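Local coordinates for lysyl oxidase (Pichia pastoris, PDB 1W7C), which probably oxidises primary amines, including lysine side chains, to aldehydes with a topaquinone cofactor and a copper ion in each subunit, at residues G380-D385 / Y399-N404; T426-F431 / N441-F446; E98-G103 / T111-L116; V55-T60 / N82-V87. One frame throughout, in Å; residues are numbered along the deposited sequence.

Contact 1 (G380-D385 / Y399-N404). With NAG (2-acetamido-2-deoxy-beta-D-glucopyranose), chain T.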
# COMPACT_ATOMS: atom_id res chain seq x y z
N GLY A 380 -18.62 8.33 -14.07
CA GLY A 380 -19.31 9.55 -14.39
C GLY A 380 -18.36 10.74 -14.19
O GLY A 380 -17.52 10.74 -13.32
N TYR A 381 -18.56 11.77 -15.02
CA TYR A 381 -17.68 12.92 -15.04
C TYR A 381 -18.40 14.21 -14.67
O TYR A 381 -19.60 14.38 -14.98
CB TYR A 381 -17.09 13.10 -16.45
CG TYR A 381 -16.09 12.06 -16.78
CD1 TYR A 381 -16.44 10.93 -17.45
CD2 TYR A 381 -14.77 12.19 -16.36
CE1 TYR A 381 -15.54 9.94 -17.72
CE2 TYR A 381 -13.85 11.22 -16.63
CZ TYR A 381 -14.23 10.09 -17.30
OH TYR A 381 -13.32 9.10 -17.56
N PHE A 382 -17.66 15.10 -14.02
CA PHE A 382 -18.19 16.35 -13.47
C PHE A 382 -17.41 17.56 -13.90
O PHE A 382 -16.19 17.50 -14.04
CB PHE A 382 -18.29 16.22 -11.92
CG PHE A 382 -19.30 15.18 -11.55
CD1 PHE A 382 -18.93 13.85 -11.47
CD2 PHE A 382 -20.65 15.50 -11.47
CE1 PHE A 382 -19.89 12.86 -11.28
CE2 PHE A 382 -21.62 14.52 -11.26
CZ PHE A 382 -21.23 13.20 -11.15
N THR A 383 -18.14 18.64 -14.13
CA THR A 383 -17.61 19.91 -14.59
C THR A 383 -17.42 20.82 -13.38
O THR A 383 -18.31 20.92 -12.51
CB THR A 383 -18.63 20.54 -15.56
OG1 THR A 383 -18.79 19.69 -16.70
CG2 THR A 383 -18.13 21.87 -16.08
N THR A 384 -16.28 21.50 -13.36
CA THR A 384 -15.97 22.50 -12.35
C THR A 384 -15.51 23.78 -13.04
O THR A 384 -15.37 23.81 -14.24
CB THR A 384 -14.88 22.01 -11.39
OG1 THR A 384 -13.68 21.74 -12.13
CG2 THR A 384 -15.31 20.71 -10.71
N ASP A 385 -15.21 24.81 -12.25
CA ASP A 385 -14.81 26.08 -12.84
C ASP A 385 -13.86 26.83 -11.96
O ASP A 385 -13.73 26.53 -10.75
CB ASP A 385 -16.06 26.93 -13.16
CG ASP A 385 -17.02 26.96 -12.03
OD1 ASP A 385 -16.68 27.53 -10.95
OD2 ASP A 385 -18.16 26.43 -12.14
N TYR A 399 -13.37 15.92 -12.74
CA TYR A 399 -13.20 14.80 -11.85
C TYR A 399 -14.15 13.71 -12.23
O TYR A 399 -15.12 13.94 -12.93
CB TYR A 399 -13.29 15.20 -10.37
CG TYR A 399 -14.65 15.66 -9.87
CD1 TYR A 399 -15.53 14.77 -9.30
CD2 TYR A 399 -15.01 16.98 -9.91
CE1 TYR A 399 -16.74 15.18 -8.77
CE2 TYR A 399 -16.22 17.42 -9.37
CZ TYR A 399 -17.09 16.51 -8.80
OH TYR A 399 -18.29 16.92 -8.27
N CYS A 400 -13.83 12.48 -11.83
CA CYS A 400 -14.68 11.34 -12.15
C CYS A 400 -15.02 10.58 -10.89
O CYS A 400 -14.28 10.62 -9.88
CB CYS A 400 -14.02 10.38 -13.17
SG CYS A 400 -12.63 9.43 -12.46
N VAL A 401 -16.14 9.87 -10.97
CA VAL A 401 -16.65 9.04 -9.92
C VAL A 401 -16.96 7.67 -10.48
O VAL A 401 -17.62 7.56 -11.50
CB VAL A 401 -17.93 9.67 -9.34
CG1 VAL A 401 -18.50 8.80 -8.20
CG2 VAL A 401 -17.65 11.14 -8.87
N PHE A 402 -16.46 6.61 -9.85
CA PHE A 402 -16.69 5.26 -10.31
C PHE A 402 -16.69 4.26 -9.18
O PHE A 402 -16.05 4.46 -8.15
CB PHE A 402 -15.69 4.82 -11.41
CG PHE A 402 -14.25 4.76 -10.97
CD1 PHE A 402 -13.45 5.89 -11.00
CD2 PHE A 402 -13.69 3.55 -10.56
CE1 PHE A 402 -12.12 5.84 -10.63
CE2 PHE A 402 -12.34 3.50 -10.18
CZ PHE A 402 -11.57 4.64 -10.22
N GLU A 403 -17.42 3.17 -9.39
CA GLU A 403 -17.40 2.05 -8.48
C GLU A 403 -16.43 0.99 -9.00
O GLU A 403 -16.54 0.50 -10.11
CB GLU A 403 -18.79 1.46 -8.31
CG GLU A 403 -18.83 0.46 -7.14
CD GLU A 403 -20.21 -0.12 -6.87
OE1 GLU A 403 -20.97 -0.39 -7.83
OE2 GLU A 403 -20.51 -0.33 -5.67
N ASN A 404 -15.42 0.68 -8.21
CA ASN A 404 -14.50 -0.40 -8.55
C ASN A 404 -14.96 -1.70 -7.92
O ASN A 404 -15.67 -1.68 -6.92
CB ASN A 404 -13.06 -0.09 -8.10
CG ASN A 404 -12.03 -0.98 -8.78
OD1 ASN A 404 -12.23 -1.40 -9.95
ND2 ASN A 404 -10.92 -1.27 -8.08
C1 NAG T . -19.99 24.57 -18.00
C2 NAG T . -21.10 25.50 -18.53
C3 NAG T . -22.48 24.91 -18.30
C4 NAG T . -22.55 23.51 -18.90
C5 NAG T . -21.36 22.66 -18.40
C6 NAG T . -21.34 21.29 -19.07
C7 NAG T . -20.85 27.91 -18.74
C8 NAG T . -21.42 29.19 -18.20
N2 NAG T . -21.02 26.83 -17.97
O3 NAG T . -23.49 25.71 -18.89
O4 NAG T . -23.80 22.92 -18.58
O5 NAG T . -20.15 23.34 -18.69
O6 NAG T . -21.00 21.45 -20.44
O7 NAG T . -20.27 27.89 -19.82
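CG of Tyr399 stands between its backbone N and carbonyl carbon (chi1 67°), whereas CG of Phe382 is anti to its own carbonyl carbon (chi1 -65°), and with these torsions the two aromatic side chains of a hydrogen-bonded antiparallel pair meet obliquely. What the tyrosine ring receives is mainly the root of the phenylalanine: Phe382 CB lies over one face, toward the rim, 3.4 Å from Tyr399 CZ, in a CH-pi contact. The rings themselves are nearly parallel, with planes 20° apart, but they are slid so far that they barely overlap, the Phe382 and Tyr399 centroids being 5.2 Å apart. Thr384 CG2 reaches the edge of the same tyrosine ring in its plane, 3.7 Å from CE2. Val401 CG2 packs obliquely against the CD1-CE1 side of the Phe382 ring, 3.7 Å from CE1. The tyrosine hydroxyl is hydrogen-bonded to Glu300 and Thr311, and Phe302 and Tyr295 meet the Phe382 ring edge-to-face.

On the opposite face of the sheet, Tyr381 CE2 touches Cys400 CB at 3.6 Å, and the sulfur, in a disulfide with Cys375, approaches the Tyr381 ring obliquely. The backbone ladder is firm where Val401 N meets Gly380 O at 2.9 Å, whereas the bond from Tyr399 N to Phe382 O is weak, at 3.5 Å. Beyond it Thr383 turns away, and its CG2 lies 3.6 Å from O5 of the sugar attached to Asn394. The pair forms part of the beta hairpin of strands 380-388 and 391-405, within the beta-sandwich enzyme domain of the copper amine oxidases.

Contact 2 (T426-F431 / N441-F446)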
# COMPACT_ATOMS: atom_id res chain seq x y z
N THR A 426 -15.96 -0.54 -4.16
CA THR A 426 -15.55 0.74 -3.55
C THR A 426 -16.01 1.90 -4.42
O THR A 426 -16.06 1.79 -5.65
CB THR A 426 -14.03 0.85 -3.37
OG1 THR A 426 -13.39 0.67 -4.63
CG2 THR A 426 -13.54 -0.20 -2.40
N LEU A 427 -16.36 3.00 -3.78
CA LEU A 427 -16.57 4.25 -4.51
C LEU A 427 -15.22 4.96 -4.64
O LEU A 427 -14.45 5.00 -3.71
CB LEU A 427 -17.53 5.19 -3.78
CG LEU A 427 -17.96 6.41 -4.56
CD1 LEU A 427 -18.89 5.98 -5.70
CD2 LEU A 427 -18.65 7.42 -3.70
N ASN A 428 -14.99 5.55 -5.80
CA ASN A 428 -13.72 6.17 -6.13
C ASN A 428 -13.99 7.51 -6.77
O ASN A 428 -14.79 7.60 -7.71
CB ASN A 428 -12.97 5.27 -7.12
CG ASN A 428 -12.55 3.96 -6.51
OD1 ASN A 428 -11.46 3.90 -5.90
ND2 ASN A 428 -13.44 2.95 -6.52
N VAL A 429 -13.28 8.52 -6.23
CA VAL A 429 -13.31 9.88 -6.76
C VAL A 429 -11.86 10.22 -7.15
O VAL A 429 -10.94 10.14 -6.31
CB VAL A 429 -13.88 10.89 -5.76
CG1 VAL A 429 -13.98 12.26 -6.39
CG2 VAL A 429 -15.22 10.43 -5.16
N ARG A 430 -11.66 10.51 -8.44
CA ARG A 430 -10.33 10.86 -8.94
C ARG A 430 -10.30 12.21 -9.66
O ARG A 430 -11.26 12.56 -10.36
CB ARG A 430 -9.85 9.80 -9.93
CG ARG A 430 -8.67 10.19 -10.78
CD ARG A 430 -8.16 9.05 -11.66
NE ARG A 430 -7.48 8.04 -10.85
CZ ARG A 430 -7.71 6.75 -10.87
NH1 ARG A 430 -8.61 6.23 -11.70
NH2 ARG A 430 -7.05 5.95 -10.06
N PHE A 431 -9.19 12.92 -9.50
CA PHE A 431 -8.83 13.91 -10.51
C PHE A 431 -7.33 13.82 -10.73
O PHE A 431 -6.60 13.27 -9.89
CB PHE A 431 -9.33 15.33 -10.22
CG PHE A 431 -8.49 16.12 -9.28
CD1 PHE A 431 -8.57 15.92 -7.92
CD2 PHE A 431 -7.63 17.09 -9.76
CE1 PHE A 431 -7.81 16.69 -7.06
CE2 PHE A 431 -6.87 17.87 -8.88
CZ PHE A 431 -6.94 17.65 -7.56
N ASN A 441 -1.98 12.08 -9.68
CA ASN A 441 -3.20 11.31 -9.76
C ASN A 441 -3.72 11.13 -8.35
O ASN A 441 -3.08 10.46 -7.53
CB ASN A 441 -2.85 9.98 -10.43
CG ASN A 441 -4.05 9.12 -10.71
OD1 ASN A 441 -5.09 9.24 -10.04
ND2 ASN A 441 -3.93 8.27 -11.73
N PHE A 442 -4.86 11.76 -8.06
CA PHE A 442 -5.44 11.80 -6.71
C PHE A 442 -6.64 10.89 -6.67
O PHE A 442 -7.51 10.97 -7.54
CB PHE A 442 -5.88 13.21 -6.34
CG PHE A 442 -4.77 14.24 -6.36
CD1 PHE A 442 -4.68 15.12 -7.43
CD2 PHE A 442 -3.83 14.34 -5.35
CE1 PHE A 442 -3.67 16.07 -7.47
CE2 PHE A 442 -2.85 15.28 -5.39
CZ PHE A 442 -2.77 16.14 -6.46
N LEU A 443 -6.71 10.02 -5.66
CA LEU A 443 -7.81 9.07 -5.53
C LEU A 443 -8.31 9.07 -4.08
O LEU A 443 -7.53 9.06 -3.15
CB LEU A 443 -7.36 7.67 -5.96
CG LEU A 443 -8.44 6.62 -5.99
CD1 LEU A 443 -9.46 6.89 -7.06
CD2 LEU A 443 -7.82 5.25 -6.20
N TYR A 444 -9.63 9.03 -3.95
CA TYR A 444 -10.35 8.92 -2.70
C TYR A 444 -11.25 7.68 -2.86
O TYR A 444 -12.11 7.66 -3.73
CB TYR A 444 -11.15 10.20 -2.42
CG TYR A 444 -10.29 11.40 -2.32
CD1 TYR A 444 -9.85 12.08 -3.44
CD2 TYR A 444 -9.85 11.86 -1.08
CE1 TYR A 444 -8.95 13.16 -3.35
CE2 TYR A 444 -8.98 12.94 -0.98
CZ TYR A 444 -8.57 13.61 -2.10
OH TYR A 444 -7.71 14.69 -1.93
N LYS A 445 -11.03 6.67 -2.00
CA LYS A 445 -11.64 5.36 -2.15
C LYS A 445 -12.39 5.01 -0.86
O LYS A 445 -11.80 4.98 0.23
CB LYS A 445 -10.51 4.36 -2.40
CG LYS A 445 -11.03 2.93 -2.61
CD LYS A 445 -9.89 1.90 -2.71
CE LYS A 445 -9.08 2.03 -4.02
NZ LYS A 445 -9.84 1.75 -5.25
N PHE A 446 -13.68 4.80 -0.99
CA PHE A 446 -14.59 4.56 0.11
C PHE A 446 -15.03 3.09 0.15
O PHE A 446 -15.35 2.54 -0.89
CB PHE A 446 -15.86 5.44 -0.02
CG PHE A 446 -15.58 6.94 -0.03
CD1 PHE A 446 -15.14 7.58 -1.19
CD2 PHE A 446 -15.82 7.71 1.08
CE1 PHE A 446 -14.92 8.94 -1.23
CE2 PHE A 446 -15.57 9.07 1.05
CZ PHE A 446 -15.11 9.67 -0.06
O HOH W 1 -4.86 6.30 -8.33
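Lys445 NZ is gripped by three acceptors: Asn428 OD1 across the ladder at 2.8 Å, the carboxylate of Glu406, and Asp407 of the second subunit. The lysine chain bends at chi3 and chi4, which brings NZ beside Asn428 OD1, only slightly tilted from the amide plane; the two side chains lie alongside and point the same way. Asn428 ND2 donates in turn to Thr426 OG1 at 3.0 Å, and that hydroxyl also bonds Glu406, so the amide is held at both ends.

Farther along the same face, Arg430 NE bonds a lone pair of Asn441 OD1 at 2.8 Å, the guanidinium and amide planes standing 83° apart. Leu443 CD1 sits over one face of the guanidinium, toward its rim, 4.0 Å from Arg430 NH2, while a water lies in its plane and accepts from Arg430 NH2 at 2.8 Å. Arg430 NH1 bonds the backbone O of Asp407 of the second subunit, so this face is part of the dimer interface.

The opposite face is largely aromatic and aliphatic. Phe431 and Phe442 form an offset stack with planes at 26°, Phe442 CD1 lying over the Phe431 ring 3.4 Å from CZ. The Tyr444 ring turns its edge to a carbonyl, its CD1 3.6 Å from Val429 O.

The loop of this hairpin carries the topaquinone derived from Tyr438, and the Asn441 side chain is about 13 Å from the copper ion. Strand 418-433 runs between strands 391-405 and 440-446, strand 452-458 pairs with the other side of 440-446, and Val429, Phe431 and Tyr444 pack on Ile319 of strand 318-326.

Contact 3 (E98-G103 / T111-L116)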
# COMPACT_ATOMS: atom_id res chain seq x y z
N GLU A 98 -3.36 42.62 -2.93
CA GLU A 98 -4.20 42.64 -1.76
C GLU A 98 -5.36 41.68 -1.91
O GLU A 98 -6.00 41.61 -2.96
CB GLU A 98 -4.67 44.05 -1.39
CG GLU A 98 -5.28 44.07 0.04
CD GLU A 98 -5.50 45.45 0.61
OE1 GLU A 98 -5.54 46.42 -0.17
OE2 GLU A 98 -5.70 45.54 1.85
N GLU A 99 -5.62 40.95 -0.83
CA GLU A 99 -6.79 40.10 -0.74
C GLU A 99 -7.92 40.95 -0.15
O GLU A 99 -7.72 41.65 0.87
CB GLU A 99 -6.47 38.89 0.15
CG GLU A 99 -5.24 38.13 -0.31
CD GLU A 99 -5.00 36.81 0.41
OE1 GLU A 99 -5.82 35.88 0.19
OE2 GLU A 99 -4.03 36.75 1.17
N LEU A 100 -9.08 40.86 -0.80
CA LEU A 100 -10.25 41.62 -0.46
C LEU A 100 -11.46 40.69 -0.41
O LEU A 100 -11.62 39.82 -1.26
CB LEU A 100 -10.51 42.72 -1.52
CG LEU A 100 -9.36 43.71 -1.75
CD1 LEU A 100 -9.70 44.55 -2.97
CD2 LEU A 100 -9.08 44.58 -0.56
N LYS A 101 -12.30 40.88 0.61
CA LYS A 101 -13.58 40.20 0.75
C LYS A 101 -14.65 41.04 0.08
O LYS A 101 -14.76 42.24 0.36
CB LYS A 101 -13.91 39.99 2.22
CG LYS A 101 -15.28 39.34 2.50
CD LYS A 101 -15.45 39.13 4.01
CE LYS A 101 -16.88 39.29 4.48
NZ LYS A 101 -17.07 38.73 5.85
N VAL A 102 -15.41 40.41 -0.81
CA VAL A 102 -16.54 41.08 -1.47
C VAL A 102 -17.80 40.31 -1.12
O VAL A 102 -17.93 39.14 -1.46
CB VAL A 102 -16.40 41.17 -2.99
CG1 VAL A 102 -17.57 41.94 -3.58
CG2 VAL A 102 -15.06 41.82 -3.38
N GLY A 103 -18.70 40.96 -0.42
CA GLY A 103 -19.94 40.33 -0.03
C GLY A 103 -20.75 41.15 0.95
O GLY A 103 -20.32 42.23 1.35
N THR A 111 -23.64 45.05 0.27
CA THR A 111 -22.35 44.52 -0.16
C THR A 111 -21.24 45.51 0.08
O THR A 111 -21.36 46.70 -0.26
CB THR A 111 -22.37 44.16 -1.63
OG1 THR A 111 -23.41 43.22 -1.86
CG2 THR A 111 -21.10 43.44 -2.06
N THR A 112 -20.14 45.02 0.61
CA THR A 112 -18.95 45.80 0.81
C THR A 112 -17.71 45.12 0.26
O THR A 112 -17.72 43.93 -0.07
CB THR A 112 -18.72 46.08 2.31
OG1 THR A 112 -18.52 44.84 3.01
CG2 THR A 112 -19.97 46.72 2.96
N ILE A 113 -16.66 45.90 0.16
CA ILE A 113 -15.32 45.41 -0.13
C ILE A 113 -14.40 45.80 1.01
O ILE A 113 -14.29 46.98 1.34
CB ILE A 113 -14.80 46.02 -1.44
CG1 ILE A 113 -15.79 45.77 -2.59
CG2 ILE A 113 -13.41 45.49 -1.74
CD1 ILE A 113 -15.41 46.46 -3.90
N GLU A 114 -13.76 44.79 1.62
CA GLU A 114 -12.91 45.01 2.79
C GLU A 114 -11.60 44.25 2.64
O GLU A 114 -11.58 43.18 2.04
CB GLU A 114 -13.59 44.48 4.06
CG GLU A 114 -14.99 45.03 4.33
CD GLU A 114 -15.70 44.26 5.44
OE1 GLU A 114 -15.10 43.30 5.98
OE2 GLU A 114 -16.85 44.62 5.75
N PRO A 115 -10.51 44.76 3.22
CA PRO A 115 -9.30 43.95 3.33
C PRO A 115 -9.59 42.60 4.00
O PRO A 115 -10.37 42.52 4.94
CB PRO A 115 -8.36 44.82 4.18
CG PRO A 115 -8.87 46.20 4.04
CD PRO A 115 -10.35 46.08 3.84
N LEU A 116 -8.96 41.56 3.49
CA LEU A 116 -9.18 40.19 3.93
C LEU A 116 -7.87 39.57 4.36
O LEU A 116 -6.93 39.47 3.56
CB LEU A 116 -9.78 39.38 2.79
CG LEU A 116 -10.05 37.92 3.03
CD1 LEU A 116 -10.97 37.68 4.22
CD2 LEU A 116 -10.66 37.33 1.77
O HOH W 2 -16.75 42.57 2.45
O HOH W 3 -17.37 41.83 6.82
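Val102 and Ile113 lie side by side and point the same way from a non-hydrogen-bonded pair of the beta hairpin made by strands 96-103 and 112-115. Val102 CG2 is 4.1 Å from Ile113 CG1. The other branch of the isoleucine serves a second neighbour: CG2, anti to the backbone N, is crossed obliquely by Leu100, whose CB comes within 4.0 Å of Ile113 CG2. These three side chains form the inner face of the hairpin, where Val102 and Ile113 rest on Leu35 of helix 26-39.

The other face is polar. Lys101 and Glu114 start from a hydrogen-bonded pair, but their charged ends do not touch; a water donates to Glu114 OE1 at 2.8 Å and is reached only weakly by Lys101 NZ. Glu114 also touches an N-acetylglucosamine of a glycan attached to the protein.

Near the beginning of strand 96-103, Glu98 runs alongside the Pro115 ring, with OE2 3.6 Å from Pro115 CB, while that oxygen is held by Ser125 and Lys126. Leu116 points across the ladder, and its CB packs 3.7 Å from Lys101 N. Between the strands, Lys101 O takes both Glu114 N, at 3.0 Å, and a water. At the turn end, Thr112 N donates to Gly103 O at 2.9 Å in an almost straight bond (173° at the hydrogen), although the nitrogen stands 38° above the carbonyl plane.

Contact 4 (V55-T60 / N82-V87)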
# COMPACT_ATOMS: atom_id res chain seq x y z
N VAL A 55 -7.14 42.56 -11.65
CA VAL A 55 -7.69 41.48 -10.84
C VAL A 55 -7.05 40.13 -11.22
O VAL A 55 -7.01 39.75 -12.40
CB VAL A 55 -9.23 41.42 -11.02
CG1 VAL A 55 -9.86 40.28 -10.19
CG2 VAL A 55 -9.86 42.74 -10.62
N LEU A 56 -6.61 39.39 -10.21
CA LEU A 56 -6.11 38.03 -10.45
C LEU A 56 -7.17 36.95 -10.28
O LEU A 56 -7.42 36.18 -11.19
CB LEU A 56 -4.92 37.69 -9.53
CG LEU A 56 -3.57 38.28 -9.83
CD1 LEU A 56 -3.51 39.69 -9.30
CD2 LEU A 56 -2.48 37.40 -9.19
N TRP A 57 -7.74 36.92 -9.07
CA TRP A 57 -8.57 35.80 -8.62
C TRP A 57 -9.87 36.29 -7.98
O TRP A 57 -9.89 37.35 -7.34
CB TRP A 57 -7.80 34.95 -7.61
CG TRP A 57 -6.62 34.28 -8.21
CD1 TRP A 57 -6.53 33.72 -9.46
CD2 TRP A 57 -5.33 34.13 -7.61
NE1 TRP A 57 -5.27 33.21 -9.66
CE2 TRP A 57 -4.52 33.44 -8.53
CE3 TRP A 57 -4.78 34.50 -6.37
CZ2 TRP A 57 -3.18 33.14 -8.28
CZ3 TRP A 57 -3.44 34.19 -6.11
CH2 TRP A 57 -2.66 33.52 -7.06
N ILE A 58 -10.94 35.53 -8.20
CA ILE A 58 -12.24 35.74 -7.59
C ILE A 58 -12.84 34.36 -7.31
O ILE A 58 -13.09 33.62 -8.25
CB ILE A 58 -13.21 36.51 -8.51
CG1 ILE A 58 -12.66 37.88 -8.89
CG2 ILE A 58 -14.56 36.64 -7.80
CD1 ILE A 58 -13.50 38.62 -9.93
N GLU A 59 -12.98 34.03 -6.03
CA GLU A 59 -13.46 32.71 -5.65
C GLU A 59 -14.30 32.74 -4.39
O GLU A 59 -14.35 33.73 -3.68
CB GLU A 59 -12.30 31.73 -5.48
CG GLU A 59 -11.44 32.03 -4.28
CD GLU A 59 -10.54 30.89 -3.84
OE1 GLU A 59 -10.61 29.78 -4.42
OE2 GLU A 59 -9.77 31.13 -2.88
N THR A 60 -14.96 31.61 -4.10
CA THR A 60 -15.74 31.50 -2.87
C THR A 60 -14.86 31.62 -1.64
O THR A 60 -13.84 30.94 -1.55
CB THR A 60 -16.44 30.17 -2.85
OG1 THR A 60 -17.35 30.12 -3.96
CG2 THR A 60 -17.27 30.00 -1.57
N ASN A 82 -19.89 34.93 0.24
CA ASN A 82 -18.84 35.92 0.08
C ASN A 82 -17.83 35.42 -0.93
O ASN A 82 -17.61 34.21 -1.07
CB ASN A 82 -18.11 36.12 1.40
CG ASN A 82 -18.96 36.79 2.46
OD1 ASN A 82 -19.60 37.81 2.21
ND2 ASN A 82 -18.95 36.24 3.67
N ALA A 83 -17.16 36.38 -1.58
CA ALA A 83 -16.01 36.11 -2.42
C ALA A 83 -14.71 36.59 -1.77
O ALA A 83 -14.66 37.65 -1.18
CB ALA A 83 -16.18 36.80 -3.77
N ARG A 84 -13.67 35.79 -1.96
CA ARG A 84 -12.27 36.22 -1.80
C ARG A 84 -11.81 36.66 -3.18
O ARG A 84 -11.99 35.94 -4.17
CB ARG A 84 -11.42 35.04 -1.35
CG ARG A 84 -9.91 35.30 -1.44
CD ARG A 84 -9.09 34.08 -1.14
NE ARG A 84 -7.67 34.31 -1.30
CZ ARG A 84 -6.88 33.64 -2.12
NH1 ARG A 84 -7.36 32.70 -2.94
NH2 ARG A 84 -5.56 33.95 -2.14
N THR A 85 -11.24 37.85 -3.24
CA THR A 85 -10.59 38.34 -4.48
C THR A 85 -9.17 38.73 -4.17
O THR A 85 -8.82 39.08 -3.05
CB THR A 85 -11.39 39.54 -5.05
OG1 THR A 85 -11.25 40.69 -4.18
CG2 THR A 85 -12.91 39.24 -5.08
N VAL A 86 -8.31 38.59 -5.16
CA VAL A 86 -6.94 39.04 -5.04
C VAL A 86 -6.74 39.99 -6.23
O VAL A 86 -6.95 39.62 -7.40
CB VAL A 86 -5.92 37.88 -5.06
CG1 VAL A 86 -4.51 38.42 -4.88
CG2 VAL A 86 -6.29 36.82 -4.00
N VAL A 87 -6.29 41.22 -5.89
CA VAL A 87 -6.15 42.31 -6.84
C VAL A 87 -4.72 42.84 -6.68
O VAL A 87 -4.25 43.08 -5.56
CB VAL A 87 -7.17 43.42 -6.57
CG1 VAL A 87 -7.01 44.60 -7.53
CG2 VAL A 87 -8.60 42.86 -6.59
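Backbone bonds between Leu56, Trp57 and Val86 define a classic beta bulge: Val86 O accepts from Leu56 N at 2.8 Å and, less closely, from Trp57 N at 3.3 Å. The extra residue shifts the antiparallel register by one; beyond the bulge pairing is regular, Val86 N returning a bond to Trp57 O and Glu59 and Arg84 bonding in both directions.

One salt bridge spans the strands. Arg84 NH1 meets Glu59 OE2 at 2.9 Å, close to the guanidinium plane but well above that of the carboxylate, the two planes being 57° apart. Arg84 NE pairs with Glu99, so the guanidinium probably balances two carboxylates.

Apolar contacts are found on both faces. Beside the salt bridge, Val86 CG2 reaches the edge of the Trp57 ring in its plane, 3.6 Å from CE3, and also lies over one face of the Arg84 guanidinium. On the other face, Ile58 CG1 and Thr85 CG2 are 4.1 Å apart, and Val55 CG2 lies 4.2 Å from Val87 CG2.

Helix 26-39 covers this second face through Val32, Leu33 and Leu36, while strand 82-89 passes between strands 53-61 and 96-103, and Trp57 NE1 reaches across to Glu388 of strand 380-388.

Overall arrangement
The contacts form two pairs, each with centres about 9 Å apart. Contacts 4 and 3 come first along the chain and share the small antiparallel sheet of the N2 region, in which strands 53-61, 82-89, 96-103 and 112-115 follow one another. Contacts 1 and 2 come later, in the enzyme domain, joined because strands 391-405 and 418-433 are neighbours; both touch the second subunit, whereas contacts 3 and 4 touch no other protein chain. Between the pairs, contacts 1 and 4 come closest, their nearest atoms about 7 Å apart, while the centres of contacts 2 and 3 are about 35 Å apart. The N2 sheet thus lies beside the enzyme domain, toward the outside and near attached glycans.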